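Local coordinates for diaphanous protein (Entamoeba histolytica, PDB 4DVG) that is a diaphanous-family formin whose GTPase-binding and FH3 region probably binds Rho-type GTPases and helps regulate actin filament assembly, at residues Leu179-Ile182 with Thr183-Ser187. Numbering follows the deposited sequence.
Sequences LLEI and TLTSS
Leu179 to Ile182 offer their carbonyl oxygens in turn to the amides of Thr183 to Ser186, four successive i to i+4 bonds of about two continuous turns of helix 172-187, with Leu184 N to Leu180 O (3.1 Å) close to straight at 168°. Two threonine hydroxyls fold back onto this ladder. Thr183 OG1 gives its proton to Leu180 O at 2.7 Å, three residues back, coming from above the carbonyl plane and on the same face as the amide of Leu184. The rotamer explains the reach: at chi1 58° the hydroxyl sits between the backbone N and the carbonyl carbon, while CG2 swings beside the N and lies 4.1 Å from Leu179 CG. Thr185 OG1 instead donates four residues back, to Glu181 O at 2.9 Å, and here hydroxyl and amide of the same residue approach the oxygen from opposite faces. The Glu181 side chain bends at chi2 (49°), bringing OE1 to 3.7 Å from Leu184 CD2; its other oxygen, OE2, is hydrogen-bonded to Thr148 of helix 145-152. Ser187 OG likewise bonds to Leu184 O at 3.1 Å, three residues back. Around these turns neighbouring helices close in: Leu179 and Ser186 pack on helix 236-249, Ile182 and Thr185 on Val205 of helix 203-213, consistent with the armadillo-like helical repeats of diaphanous GBD-FH3 regions. With an amide and a hydroxyl on each of Leu180 O and Glu181 O, the hydroxyl proton of buried Thr185 is taken up within its own helix, and both threonines are tied to the preceding turn.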
# COMPACT_ATOMS: atom_id res chain seq x y z
N LEU B 179 6.88 5.29 11.31
CA LEU B 179 6.86 4.83 12.69
C LEU B 179 6.70 3.32 12.72
O LEU B 179 7.42 2.62 13.45
CB LEU B 179 5.74 5.51 13.47
CG LEU B 179 5.59 5.07 14.92
CD1 LEU B 179 6.51 5.86 15.84
CD2 LEU B 179 4.15 5.20 15.37
N LEU B 180 5.77 2.81 11.91
CA LEU B 180 5.52 1.39 11.82
C LEU B 180 6.78 0.64 11.42
O LEU B 180 7.03 -0.48 11.90
CB LEU B 180 4.40 1.10 10.84
CG LEU B 180 2.99 1.45 11.28
CD1 LEU B 180 2.03 1.14 10.12
CD2 LEU B 180 2.57 0.68 12.55
N GLU B 181 7.57 1.25 10.55
CA GLU B 181 8.83 0.64 10.16
C GLU B 181 9.88 0.69 11.30
O GLU B 181 10.53 -0.32 11.58
CB GLU B 181 9.35 1.20 8.83
CG GLU B 181 10.69 0.60 8.37
CD GLU B 181 10.74 -0.92 8.42
OE1 GLU B 181 9.68 -1.56 8.36
OE2 GLU B 181 11.85 -1.47 8.52
N ILE B 182 10.02 1.83 11.97
CA ILE B 182 10.85 1.91 13.17
C ILE B 182 10.43 0.85 14.22
O ILE B 182 11.28 0.23 14.85
CB ILE B 182 10.75 3.28 13.86
CG1 ILE B 182 10.87 4.43 12.86
CG2 ILE B 182 11.70 3.38 15.01
CD1 ILE B 182 12.23 4.74 12.44
N THR B 183 9.13 0.65 14.41
CA THR B 183 8.67 -0.20 15.51
C THR B 183 9.00 -1.64 15.21
O THR B 183 9.48 -2.37 16.07
CB THR B 183 7.16 -0.09 15.77
OG1 THR B 183 6.45 -0.45 14.58
CG2 THR B 183 6.80 1.30 16.14
N LEU B 184 8.73 -2.04 13.98
CA LEU B 184 9.13 -3.34 13.47
C LEU B 184 10.64 -3.55 13.69
O LEU B 184 11.06 -4.63 14.14
CB LEU B 184 8.81 -3.44 11.98
CG LEU B 184 8.91 -4.84 11.40
CD1 LEU B 184 7.81 -5.69 12.00
CD2 LEU B 184 8.79 -4.78 9.88
N THR B 185 11.44 -2.53 13.39
CA THR B 185 12.87 -2.67 13.60
C THR B 185 13.19 -2.93 15.07
O THR B 185 13.89 -3.88 15.39
CB THR B 185 13.65 -1.45 13.08
OG1 THR B 185 13.30 -1.21 11.71
CG2 THR B 185 15.15 -1.71 13.20
N SER B 186 12.65 -2.09 15.95
CA SER B 186 12.89 -2.17 17.40
C SER B 186 12.61 -3.54 18.03
O SER B 186 13.09 -3.82 19.13
CB SER B 186 12.02 -1.13 18.11
OG SER B 186 10.65 -1.50 18.09
N SER B 187 11.80 -4.36 17.37
CA SER B 187 11.35 -5.63 17.93
C SER B 187 12.12 -6.76 17.28
O SER B 187 12.05 -7.90 17.72
CB SER B 187 9.84 -5.83 17.67
OG SER B 187 9.60 -6.30 16.34